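Local coordinates for radical SAM domain protein (Methanothrix thermoacetophila, PDB 6Y1X) that probably builds the carbide-bearing iron-sulfur precursor of the nitrogenase iron-molybdenum cofactor by radical S-adenosyl-L-methionine chemistry on iron-sulfur clusters, at residues A[56-61]-A[116-121]; A[139-144]-A[161-166]; A[168-173]-A[188-193]; A[215-220]-A[245-250]. All coordinates share one frame; numbering follows the deposited sequence.

Contact 1: A[56-61]-A[116-121]. With SF4 (iron/sulfur cluster), chain D.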
loop_
_atom_site.group_PDB
_atom_site.type_symbol
_atom_site.label_atom_id
_atom_site.label_comp_id
_atom_site.label_asym_id
_atom_site.label_seq_id
_atom_site.Cartn_x
_atom_site.Cartn_y
_atom_site.Cartn_z
ATOM N N ALA A 56 5.406 10.572 -6.441
ATOM C CA ALA A 56 6.338 9.935 -5.510
ATOM C C ALA A 56 7.225 8.941 -6.252
ATOM O O ALA A 56 7.067 7.726 -6.099
ATOM C CB ALA A 56 5.583 9.239 -4.377
ATOM N N PRO A 57 8.185 9.426 -7.056
ATOM C CA PRO A 57 8.938 8.508 -7.925
ATOM C C PRO A 57 9.981 7.662 -7.208
ATOM O O PRO A 57 10.269 6.549 -7.654
ATOM C CB PRO A 57 9.602 9.458 -8.930
ATOM C CG PRO A 57 9.771 10.733 -8.169
ATOM C CD PRO A 57 8.509 10.836 -7.342
ATOM N N LYS A 58 10.588 8.169 -6.141
ATOM C CA LYS A 58 11.645 7.412 -5.485
ATOM C C LYS A 58 11.054 6.270 -4.666
ATOM O O LYS A 58 9.966 6.384 -4.098
ATOM C CB LYS A 58 12.485 8.307 -4.572
ATOM C CG LYS A 58 13.117 9.499 -5.268
ATOM C CD LYS A 58 14.075 10.226 -4.339
ATOM C CE LYS A 58 13.341 10.972 -3.245
ATOM N NZ LYS A 58 14.278 11.819 -2.453
ATOM N N CYS A 59 11.811 5.180 -4.575
ATOM C CA CYS A 59 11.531 4.089 -3.653
ATOM C C CYS A 59 12.739 3.830 -2.766
ATOM O O CYS A 59 13.877 4.155 -3.116
ATOM C CB CYS A 59 11.156 2.795 -4.383
ATOM S SG CYS A 59 10.392 1.595 -3.276
ATOM N N ASN A 60 12.474 3.236 -1.606
ATOM C CA ASN A 60 13.509 2.969 -0.618
ATOM C C ASN A 60 13.777 1.491 -0.392
ATOM O O ASN A 60 14.590 1.154 0.473
ATOM C CB ASN A 60 13.162 3.647 0.714
ATOM C CG ASN A 60 11.749 3.347 1.183
ATOM O OD1 ASN A 60 11.019 2.569 0.565
ATOM N ND2 ASN A 60 11.359 3.967 2.289
ATOM N N ILE A 61 13.120 0.599 -1.125
ATOM C CA ILE A 61 13.403 -0.825 -1.059
ATOM C C ILE A 61 13.446 -1.362 -2.485
ATOM O O ILE A 61 13.196 -0.639 -3.451
ATOM C CB ILE A 61 12.365 -1.594 -0.212
ATOM C CG1 ILE A 61 11.005 -1.620 -0.905
ATOM C CG2 ILE A 61 12.197 -0.941 1.155
ATOM C CD1 ILE A 61 9.966 -2.446 -0.162
ATOM N N LEU A 116 5.985 7.424 0.958
ATOM C CA LEU A 116 6.582 8.057 2.129
ATOM C C LEU A 116 8.054 8.404 1.950
ATOM O O LEU A 116 8.610 9.105 2.800
ATOM C CB LEU A 116 6.414 7.171 3.366
ATOM C CG LEU A 116 4.992 6.731 3.728
ATOM C CD1 LEU A 116 4.985 5.948 5.027
ATOM C CD2 LEU A 116 4.085 7.940 3.840
ATOM N N ALA A 117 8.687 7.964 0.864
ATOM C CA ALA A 117 10.085 8.276 0.599
ATOM C C ALA A 117 10.248 9.551 -0.219
ATOM O O ALA A 117 11.365 9.863 -0.639
ATOM C CB ALA A 117 10.772 7.108 -0.116
ATOM N N ASN A 118 9.165 10.285 -0.460
ATOM C CA ASN A 118 9.193 11.457 -1.324
ATOM C C ASN A 118 8.496 12.596 -0.602
ATOM O O ASN A 118 7.323 12.468 -0.238
ATOM C CB ASN A 118 8.485 11.184 -2.656
ATOM C CG ASN A 118 9.190 10.145 -3.492
ATOM O OD1 ASN A 118 9.929 10.475 -4.413
ATOM N ND2 ASN A 118 8.905 8.873 -3.220
ATOM N N GLU A 119 9.212 13.705 -0.384
ATOM C CA GLU A 119 8.578 14.836 0.286
ATOM C C GLU A 119 7.387 15.357 -0.506
ATOM O O GLU A 119 6.449 15.906 0.081
ATOM C CB GLU A 119 9.589 15.956 0.534
ATOM C CG GLU A 119 10.625 15.601 1.580
ATOM C CD GLU A 119 9.993 15.220 2.913
ATOM O OE1 GLU A 119 10.478 14.254 3.545
ATOM O OE2 GLU A 119 9.022 15.889 3.337
ATOM N N GLU A 120 7.388 15.164 -1.829
ATOM C CA GLU A 120 6.298 15.670 -2.652
ATOM C C GLU A 120 4.969 15.031 -2.282
ATOM O O GLU A 120 3.915 15.623 -2.539
ATOM C CB GLU A 120 6.594 15.449 -4.138
ATOM C CG GLU A 120 7.745 16.298 -4.671
ATOM C CD GLU A 120 9.104 15.647 -4.461
ATOM O OE1 GLU A 120 9.170 14.595 -3.789
ATOM O OE2 GLU A 120 10.109 16.194 -4.966
ATOM N N THR A 121 4.995 13.830 -1.700
ATOM C CA THR A 121 3.761 13.203 -1.236
ATOM C C THR A 121 3.073 14.082 -0.204
ATOM O O THR A 121 1.861 14.327 -0.273
ATOM C CB THR A 121 4.072 11.831 -0.633
ATOM O OG1 THR A 121 4.618 10.970 -1.641
ATOM C CG2 THR A 121 2.826 11.206 -0.031
HETATM FE FE1 SF4 D . 8.772 -1.658 -6.533
HETATM FE FE2 SF4 D . 8.512 -2.671 -4.051
HETATM FE FE3 SF4 D . 6.710 -0.844 -4.967
HETATM FE FE4 SF4 D . 9.260 -0.085 -4.364
HETATM S S1 SF4 D . 7.686 -0.871 -2.882
HETATM S S2 SF4 D . 8.069 0.511 -6.238
HETATM S S3 SF4 D . 10.470 -1.932 -5.005
HETATM S S4 SF4 D . 7.033 -2.964 -5.787
HETATM O O HOH W 1 11.892 13.793 -1.469
#
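The radical SAM cysteine loop, whose CX3CX2C motif begins at C59, is held to the start of helix 119-131 mainly by the side chain of N118. Its carboxamide pairs with both the N-H and the C=O of K58, as a neighbouring strand would. K58 N gives its hydrogen to N118 OD1 at 3.0 Å, in the carbonyl plane and on a lone pair. In return, N118 ND2 donates to K58 O at 2.8 Å, with the acceptor almost in the amide plane. Asparagine suits the place because one short, flat group offers both a donor and an acceptor, and ND2 has a further partner in E114 O. CG stands anti to the carbonyl carbon (chi1 -65°), which sends the amide across to the loop.

P57, which has no N-H to compete for the same oxygen, brings CD to 3.3 Å from N118 OD1. A leucine in place of N118 would probably leave K58 N and K58 O without these amide mates and let the cysteine loop shift. A56 is small enough to lie close to the helix, its CB 3.4 Å from T121 OG1, whose hydroxyl is bonded to P115 O. K58 runs its aliphatic chain past N118 OD1, and CE comes to 3.5 Å from A117 O.

Beyond this grip, N60 OD1 takes a hydrogen from N142 ND2. C59 faces away from the helix: SG is anti to the backbone N (chi1 -165°), binds iron FE4 of the cluster at 2.3 Å, and receives a weak bond from I61 N.

Contact 2: A[139-144]-A[161-166]. With SF4 (iron/sulfur cluster), chain C.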
loop_
_atom_site.group_PDB
_atom_site.type_symbol
_atom_site.label_atom_id
_atom_site.label_comp_id
_atom_site.label_asym_id
_atom_site.label_seq_id
_atom_site.Cartn_x
_atom_site.Cartn_y
_atom_site.Cartn_z
ATOM N N ILE A 139 -3.135 6.850 1.405
ATOM C CA ILE A 139 -1.783 6.566 0.943
ATOM C C ILE A 139 -1.540 5.068 1.013
ATOM O O ILE A 139 -2.106 4.361 1.852
ATOM C CB ILE A 139 -0.687 7.319 1.746
ATOM C CG1 ILE A 139 -0.640 6.861 3.208
ATOM C CG2 ILE A 139 -0.854 8.814 1.657
ATOM C CD1 ILE A 139 0.524 5.935 3.522
ATOM N N SER A 140 -0.666 4.603 0.129
ATOM C CA SER A 140 -0.116 3.261 0.136
ATOM C C SER A 140 1.357 3.357 0.510
ATOM O O SER A 140 2.014 4.362 0.227
ATOM C CB SER A 140 -0.288 2.595 -1.239
ATOM O OG SER A 140 0.463 1.394 -1.346
ATOM N N THR A 141 1.866 2.338 1.195
ATOM C CA THR A 141 3.267 2.351 1.592
ATOM C C THR A 141 3.768 0.925 1.740
ATOM O O THR A 141 3.000 0.011 2.039
ATOM C CB THR A 141 3.481 3.122 2.908
ATOM O OG1 THR A 141 4.870 3.090 3.277
ATOM C CG2 THR A 141 2.649 2.528 4.036
ATOM N N ASN A 142 5.068 0.741 1.524
ATOM C CA ASN A 142 5.692 -0.517 1.903
ATOM C C ASN A 142 5.944 -0.592 3.405
ATOM O O ASN A 142 6.358 -1.646 3.901
ATOM C CB ASN A 142 6.978 -0.747 1.096
ATOM C CG ASN A 142 8.035 0.331 1.322
ATOM O OD1 ASN A 142 8.194 0.863 2.419
ATOM N ND2 ASN A 142 8.761 0.657 0.265
ATOM N N GLY A 143 5.720 0.502 4.136
ATOM C CA GLY A 143 5.764 0.488 5.584
ATOM C C GLY A 143 7.092 0.861 6.199
ATOM O O GLY A 143 7.144 1.105 7.413
ATOM N N LEU A 144 8.175 0.895 5.415
ATOM C CA LEU A 144 9.492 1.140 5.999
ATOM C C LEU A 144 9.554 2.486 6.710
ATOM O O LEU A 144 10.106 2.585 7.811
ATOM C CB LEU A 144 10.577 1.060 4.928
ATOM C CG LEU A 144 11.995 1.289 5.464
ATOM C CD1 LEU A 144 12.404 0.240 6.497
ATOM C CD2 LEU A 144 12.989 1.329 4.311
ATOM N N ILE A 161 -4.816 4.138 5.182
ATOM C CA ILE A 161 -3.431 3.783 4.895
ATOM C C ILE A 161 -3.386 2.334 4.443
ATOM O O ILE A 161 -3.978 1.459 5.084
ATOM C CB ILE A 161 -2.514 3.988 6.117
ATOM C CG1 ILE A 161 -2.422 5.473 6.477
ATOM C CG2 ILE A 161 -1.124 3.431 5.843
ATOM C CD1 ILE A 161 -1.659 5.736 7.755
ATOM N N THR A 162 -2.712 2.081 3.330
ATOM C CA THR A 162 -2.458 0.723 2.884
ATOM C C THR A 162 -0.988 0.410 3.105
ATOM O O THR A 162 -0.115 1.163 2.663
ATOM C CB THR A 162 -2.812 0.560 1.405
ATOM O OG1 THR A 162 -4.233 0.569 1.249
ATOM C CG2 THR A 162 -2.267 -0.763 0.871
ATOM N N VAL A 163 -0.714 -0.698 3.780
ATOM C CA VAL A 163 0.646 -1.176 3.970
ATOM C C VAL A 163 0.747 -2.508 3.250
ATOM O O VAL A 163 -0.108 -3.379 3.438
ATOM C CB VAL A 163 0.997 -1.329 5.463
ATOM C CG1 VAL A 163 2.417 -1.846 5.628
ATOM C CG2 VAL A 163 0.786 -0.015 6.206
ATOM N N THR A 164 1.794 -2.686 2.456
ATOM C CA THR A 164 2.040 -3.982 1.838
ATOM C C THR A 164 2.936 -4.791 2.766
ATOM O O THR A 164 4.102 -4.443 2.983
ATOM C CB THR A 164 2.646 -3.834 0.447
ATOM O OG1 THR A 164 1.678 -3.227 -0.417
ATOM C CG2 THR A 164 3.001 -5.212 -0.127
ATOM N N LEU A 165 2.386 -5.869 3.313
ATOM C CA LEU A 165 3.058 -6.698 4.304
ATOM C C LEU A 165 3.083 -8.116 3.756
ATOM O O LEU A 165 2.045 -8.785 3.701
ATOM C CB LEU A 165 2.349 -6.635 5.655
ATOM C CG LEU A 165 2.964 -7.410 6.818
ATOM C CD1 LEU A 165 4.360 -6.900 7.117
ATOM C CD2 LEU A 165 2.084 -7.280 8.040
ATOM N N ASN A 166 4.259 -8.559 3.318
ATOM C CA ASN A 166 4.385 -9.836 2.636
ATOM C C ASN A 166 4.925 -10.929 3.542
ATOM O O ASN A 166 4.985 -12.088 3.120
ATOM C CB ASN A 166 5.295 -9.690 1.414
ATOM C CG ASN A 166 4.655 -8.876 0.314
ATOM O OD1 ASN A 166 3.438 -8.912 0.134
ATOM N ND2 ASN A 166 5.467 -8.121 -0.415
HETATM FE FE1 SF4 C . -4.659 1.848 -2.384
HETATM FE FE2 SF4 C . -7.248 2.438 -2.981
HETATM FE FE3 SF4 C . -5.213 3.902 -4.037
HETATM FE FE4 SF4 C . -5.817 4.116 -1.358
HETATM S S1 SF4 C . -7.155 4.732 -3.125
HETATM S S2 SF4 C . -3.719 3.946 -2.285
HETATM S S3 SF4 C . -6.411 1.943 -0.895
HETATM S S4 SF4 C . -5.651 1.682 -4.454
HETATM O O HOH W 2 1.110 -0.757 -0.158
#
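T141 and V163 lie side by side on neighbouring parallel strands, CG2 of T141 3.8 Å from CG2 of V163. T141 OG1 is anti to the backbone N (chi1 179°), where it accepts from G143 N at 2.9 Å in an ST turn and also pairs with E114; a threonine thus serves both turn and apolar face. On that face I139 lays CD1 on I161 CG2 at 3.8 Å. With CG1 between the backbone N and the carbonyl carbon (chi1 65°), the I139 chain lies beside I161, though chi2, at 104°, is not fully staggered.

S140 and T162 point to the other face, where T162 OG1 is 3.4 Å from cluster sulfur S3 and bonds K215 NZ. A water donates to T141 O at the same end of the pair. G143 has a positive phi, and a side chain there would crowd V163 CG1.

Between the strands T162 N donates to I139 O at 2.8 Å, and T141 O receives T164 N. They are the two strands of a beta-alpha-beta unit: its helix 146-156 covers I139, I161 and V163, helix 189-209 also touches V163, and strands 104-109 and 213-220 flank the pair.

Contact 3: A[168-173]-A[188-193]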
loop_
_atom_site.group_PDB
_atom_site.type_symbol
_atom_site.label_atom_id
_atom_site.label_comp_id
_atom_site.label_asym_id
_atom_site.label_seq_id
_atom_site.Cartn_x
_atom_site.Cartn_y
_atom_site.Cartn_z
ATOM N N VAL A 168 5.568 -11.749 8.102
ATOM C CA VAL A 168 5.773 -11.399 9.503
ATOM C C VAL A 168 6.871 -12.252 10.117
ATOM O O VAL A 168 7.093 -12.207 11.333
ATOM C CB VAL A 168 4.475 -11.489 10.323
ATOM C CG1 VAL A 168 3.469 -10.443 9.844
ATOM C CG2 VAL A 168 3.884 -12.892 10.259
ATOM N N ASP A 169 7.553 -13.046 9.299
ATOM C CA ASP A 169 8.751 -13.779 9.676
ATOM C C ASP A 169 9.881 -13.251 8.804
ATOM O O ASP A 169 9.805 -13.370 7.569
ATOM C CB ASP A 169 8.543 -15.280 9.457
ATOM C CG ASP A 169 9.755 -16.119 9.837
ATOM O OD1 ASP A 169 10.908 -15.694 9.613
ATOM O OD2 ASP A 169 9.540 -17.236 10.355
ATOM N N PRO A 170 10.945 -12.680 9.377
ATOM C CA PRO A 170 11.969 -12.048 8.537
ATOM C C PRO A 170 12.774 -13.038 7.715
ATOM O O PRO A 170 13.354 -12.634 6.698
ATOM C CB PRO A 170 12.856 -11.321 9.553
ATOM C CG PRO A 170 12.720 -12.142 10.791
ATOM C CD PRO A 170 11.282 -12.592 10.809
ATOM N N THR A 171 12.820 -14.317 8.103
ATOM C CA THR A 171 13.475 -15.304 7.247
ATOM C C THR A 171 12.699 -15.506 5.954
ATOM O O THR A 171 13.290 -15.835 4.921
ATOM C CB THR A 171 13.644 -16.633 7.979
ATOM O OG1 THR A 171 12.361 -17.215 8.229
ATOM C CG2 THR A 171 14.387 -16.431 9.300
ATOM N N ILE A 172 11.381 -15.325 5.998
ATOM C CA ILE A 172 10.589 -15.290 4.775
ATOM C C ILE A 172 10.737 -13.940 4.086
ATOM O O ILE A 172 10.839 -13.869 2.855
ATOM C CB ILE A 172 9.127 -15.653 5.073
ATOM C CG1 ILE A 172 9.074 -17.106 5.570
ATOM C CG2 ILE A 172 8.258 -15.444 3.836
ATOM C CD1 ILE A 172 7.716 -17.572 6.023
ATOM N N GLY A 173 10.722 -12.850 4.859
ATOM C CA GLY A 173 10.963 -11.537 4.279
ATOM C C GLY A 173 12.239 -11.473 3.464
ATOM O O GLY A 173 12.285 -10.821 2.414
ATOM N N GLU A 188 21.089 -5.445 3.147
ATOM C CA GLU A 188 20.659 -6.621 2.405
ATOM C C GLU A 188 20.386 -7.773 3.361
ATOM O O GLU A 188 20.717 -7.721 4.549
ATOM C CB GLU A 188 21.713 -7.048 1.371
ATOM C CG GLU A 188 21.966 -6.027 0.270
ATOM C CD GLU A 188 22.961 -6.523 -0.768
ATOM O OE1 GLU A 188 23.478 -5.691 -1.544
ATOM O OE2 GLU A 188 23.230 -7.744 -0.805
ATOM N N GLY A 189 19.791 -8.833 2.817
ATOM C CA GLY A 189 19.691 -10.070 3.565
ATOM C C GLY A 189 18.738 -9.985 4.746
ATOM O O GLY A 189 17.789 -9.193 4.775
ATOM N N LEU A 190 19.022 -10.816 5.752
ATOM C CA LEU A 190 18.145 -10.921 6.912
ATOM C C LEU A 190 18.078 -9.603 7.673
ATOM O O LEU A 190 17.017 -9.232 8.187
ATOM C CB LEU A 190 18.627 -12.055 7.819
ATOM C CG LEU A 190 17.771 -12.437 9.025
ATOM C CD1 LEU A 190 16.415 -12.951 8.572
ATOM C CD2 LEU A 190 18.478 -13.478 9.865
ATOM N N GLU A 191 19.208 -8.890 7.773
ATOM C CA GLU A 191 19.209 -7.594 8.447
ATOM C C GLU A 191 18.211 -6.639 7.801
ATOM O O GLU A 191 17.440 -5.965 8.492
ATOM C CB GLU A 191 20.614 -6.983 8.433
ATOM C CG GLU A 191 20.700 -5.661 9.188
ATOM C CD GLU A 191 22.127 -5.190 9.436
ATOM O OE1 GLU A 191 23.050 -5.642 8.723
ATOM O OE2 GLU A 191 22.322 -4.347 10.339
ATOM N N ALA A 192 18.238 -6.547 6.470
ATOM C CA ALA A 192 17.275 -5.712 5.758
ATOM C C ALA A 192 15.843 -6.140 6.059
ATOM O O ALA A 192 14.968 -5.300 6.304
ATOM C CB ALA A 192 17.547 -5.762 4.252
ATOM N N ALA A 193 15.582 -7.450 6.016
ATOM C CA ALA A 193 14.233 -7.951 6.275
ATOM C C ALA A 193 13.778 -7.641 7.697
ATOM O O ALA A 193 12.600 -7.337 7.924
ATOM C CB ALA A 193 14.167 -9.451 6.006
#
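D169 OD1 accepts two hydrogens from T171, the residue that leans on L190 across the contact. T171 OG1 donates at 2.5 Å from D169 OD1, coming from above the carboxylate plane, 48° out of it. The second bond, from T171 N to D169 OD1, measures 2.8 Å and meets the oxygen almost head-on. Aspartate suits this place, being short enough to turn back on the first turn of the helix that follows and satisfy an N-H with no carbonyl before it to bond. The torsion of T171 (chi1 67°) serves both ends of the residue: it brings OG1 to D169 and leaves CG2 beside L190 CD1, at 4.1 Å.

D169 is therefore the N-cap of the short helix 170-173, which follows strand 160-164 of the parallel sheet, and this small helix packs on the first turn of helix 189-209. Proline fits at P170, the first residue of the helix, where a missing N-H costs little and the ring offers a rigid apolar surface. Its CB is 4.0 Å from L190 CD1 and 4.2 Å from A193 CB. L190 has CG anti to the backbone N (chi1 -174°), and its CD1 comes within 3.6 Å of P170 O.

A193 is small enough for its CB to lie 3.4 Å from P170 O and 3.8 Å from G173 C. Glycine suits position 173 for the same reason, since a CB there would press on A193 CB. Further along helix 189-209, K194 and L197 also touch the ring of P170.

Contact 4: A[215-220]-A[245-250]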
loop_
_atom_site.group_PDB
_atom_site.type_symbol
_atom_site.label_atom_id
_atom_site.label_comp_id
_atom_site.label_asym_id
_atom_site.label_seq_id
_atom_site.Cartn_x
_atom_site.Cartn_y
_atom_site.Cartn_z
ATOM N N LYS A 215 -5.499 -0.870 5.705
ATOM C CA LYS A 215 -5.621 -2.012 4.814
ATOM C C LYS A 215 -4.240 -2.618 4.611
ATOM O O LYS A 215 -3.260 -1.892 4.437
ATOM C CB LYS A 215 -6.235 -1.583 3.479
ATOM C CG LYS A 215 -6.011 -2.522 2.305
ATOM C CD LYS A 215 -6.949 -2.139 1.160
ATOM C CE LYS A 215 -6.379 -2.498 -0.200
ATOM N NZ LYS A 215 -5.252 -1.601 -0.582
ATOM N N VAL A 216 -4.157 -3.943 4.639
ATOM C CA VAL A 216 -2.888 -4.622 4.413
ATOM C C VAL A 216 -2.996 -5.397 3.109
ATOM O O VAL A 216 -3.917 -6.203 2.932
ATOM C CB VAL A 216 -2.511 -5.533 5.587
ATOM C CG1 VAL A 216 -1.402 -6.500 5.168
ATOM C CG2 VAL A 216 -2.068 -4.676 6.758
ATOM N N ASN A 217 -2.080 -5.121 2.184
ATOM C CA ASN A 217 -1.909 -5.934 0.993
ATOM C C ASN A 217 -0.895 -7.033 1.267
ATOM O O ASN A 217 0.112 -6.805 1.942
ATOM C CB ASN A 217 -1.400 -5.093 -0.179
ATOM C CG ASN A 217 -2.402 -4.072 -0.660
ATOM O OD1 ASN A 217 -3.604 -4.175 -0.406
ATOM N ND2 ASN A 217 -1.910 -3.084 -1.395
ATOM N N THR A 218 -1.139 -8.214 0.706
ATOM C CA THR A 218 -0.142 -9.276 0.702
ATOM C C THR A 218 -0.059 -9.856 -0.698
ATOM O O THR A 218 -1.081 -10.258 -1.264
ATOM C CB THR A 218 -0.476 -10.392 1.700
ATOM O OG1 THR A 218 -0.508 -9.863 3.030
ATOM C CG2 THR A 218 0.558 -11.519 1.622
ATOM N N VAL A 219 1.148 -9.872 -1.260
ATOM C CA VAL A 219 1.380 -10.509 -2.553
ATOM C C VAL A 219 1.532 -11.997 -2.284
ATOM O O VAL A 219 2.401 -12.408 -1.509
ATOM C CB VAL A 219 2.623 -9.939 -3.255
ATOM C CG1 VAL A 219 2.800 -10.578 -4.626
ATOM C CG2 VAL A 219 2.507 -8.435 -3.390
ATOM N N LEU A 220 0.679 -12.801 -2.909
ATOM C CA LEU A 220 0.711 -14.244 -2.706
ATOM C C LEU A 220 1.758 -14.849 -3.630
ATOM O O LEU A 220 1.553 -14.928 -4.844
ATOM C CB LEU A 220 -0.676 -14.825 -2.958
ATOM C CG LEU A 220 -0.900 -16.283 -2.572
ATOM C CD1 LEU A 220 -0.756 -16.466 -1.069
ATOM C CD2 LEU A 220 -2.283 -16.705 -3.042
ATOM N N ASN A 245 -6.012 -7.575 1.833
ATOM C CA ASN A 245 -6.134 -7.730 0.385
ATOM C C ASN A 245 -5.020 -8.653 -0.092
ATOM O O ASN A 245 -3.868 -8.230 -0.234
ATOM C CB ASN A 245 -6.072 -6.368 -0.299
ATOM C CG ASN A 245 -6.048 -6.472 -1.809
ATOM O OD1 ASN A 245 -6.581 -7.418 -2.385
ATOM N ND2 ASN A 245 -5.418 -5.500 -2.460
ATOM N N VAL A 246 -5.361 -9.906 -0.361
ATOM C CA VAL A 246 -4.394 -10.872 -0.864
ATOM C C VAL A 246 -4.380 -10.813 -2.384
ATOM O O VAL A 246 -5.402 -11.052 -3.034
ATOM C CB VAL A 246 -4.716 -12.286 -0.362
ATOM C CG1 VAL A 246 -3.668 -13.269 -0.849
ATOM C CG2 VAL A 246 -4.779 -12.282 1.159
ATOM N N MET A 247 -3.225 -10.478 -2.947
ATOM C CA MET A 247 -3.055 -10.270 -4.373
ATOM C C MET A 247 -2.184 -11.368 -4.959
ATOM O O MET A 247 -1.121 -11.670 -4.400
ATOM C CB MET A 247 -2.415 -8.904 -4.647
ATOM C CG MET A 247 -3.036 -7.750 -3.881
ATOM S SD MET A 247 -2.131 -6.207 -4.137
ATOM C CE MET A 247 -0.548 -6.617 -3.426
ATOM N N PRO A 248 -2.575 -11.974 -6.078
ATOM C CA PRO A 248 -1.700 -12.960 -6.721
ATOM C C PRO A 248 -0.421 -12.308 -7.232
ATOM O O PRO A 248 -0.429 -11.174 -7.717
ATOM C CB PRO A 248 -2.565 -13.504 -7.865
ATOM C CG PRO A 248 -3.503 -12.385 -8.179
ATOM C CD PRO A 248 -3.817 -11.755 -6.841
ATOM N N LEU A 249 0.694 -13.019 -7.065
ATOM C CA LEU A 249 1.952 -12.603 -7.674
ATOM C C LEU A 249 1.777 -12.326 -9.160
ATOM O O LEU A 249 1.121 -13.089 -9.876
ATOM C CB LEU A 249 3.021 -13.683 -7.474
ATOM C CG LEU A 249 4.325 -13.503 -8.258
ATOM C CD1 LEU A 249 5.135 -12.340 -7.699
ATOM C CD2 LEU A 249 5.160 -14.772 -8.271
ATOM N N ILE A 250 2.333 -11.203 -9.605
ATOM C CA ILE A 250 2.561 -10.940 -11.023
ATOM C C ILE A 250 4.019 -11.296 -11.279
ATOM O O ILE A 250 4.913 -10.536 -10.881
ATOM C CB ILE A 250 2.269 -9.476 -11.393
ATOM C CG1 ILE A 250 0.840 -9.088 -11.008
ATOM C CG2 ILE A 250 2.503 -9.245 -12.885
ATOM C CD1 ILE A 250 -0.215 -9.807 -11.811
#
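N217 and N245 stand side by side, their amide planes 83° apart, and N245 ND2 donates to N217 OD1 at 3.0 Å from well above the carbonyl plane (61° out of it). The same oxygen accepts from K215 NZ in one of two lysine conformers, so that bond is less certain; NZ is also hydrogen-bonded to T162 OG1. A valine in place of N217 would probably leave N245 ND2 without this acceptor and K215 NZ with one partner fewer.

Backbone bonds alternate between the strands: N245 N to V216 O, T218 N to N245 O, M247 N to T218 O at 2.7 Å, then L220 N to M247 O. The strands are the parallel pair of a beta-alpha-beta unit whose helix is 229-239, at the edge of the six-stranded sheet. P248 is tolerated because its ring nitrogen falls on the outer side of the edge strand.

In the apolar contacts, M247 bends at its last torsion (chi3 -63°), which puts CE 3.6 Å from V219 CG2 and 3.7 Å from N217 CB. A flexible thioether suits this mixed surface. On the opposite face L220 CB meets V246 CG1 at 4.0 Å, and helix 263-273 touches both residues.

In the fold
Along the chain the four contacts follow one another in series, each closing before the next opens. Contacts 2 and 4 are neighbours in the six-stranded parallel sheet, their centres about 11 Å apart, and strands 160-164 and 213-220 join them through backbone bonds. Contact 1 lies about 12 Å from contact 2, between centres, and touches it where N60 meets N142; helix 119-131 leads directly into strand 136-141. Contact 3 stands off, about 16 Å from contact 2 between centres. Contacts 1 and 4 lie on opposite sides of the chain's centre. Contact 1 supplies a cysteine to one cluster, contact 4 borders the other, and contact 2 touches both, so the sheet and the loops at its end are likely to set their spacing.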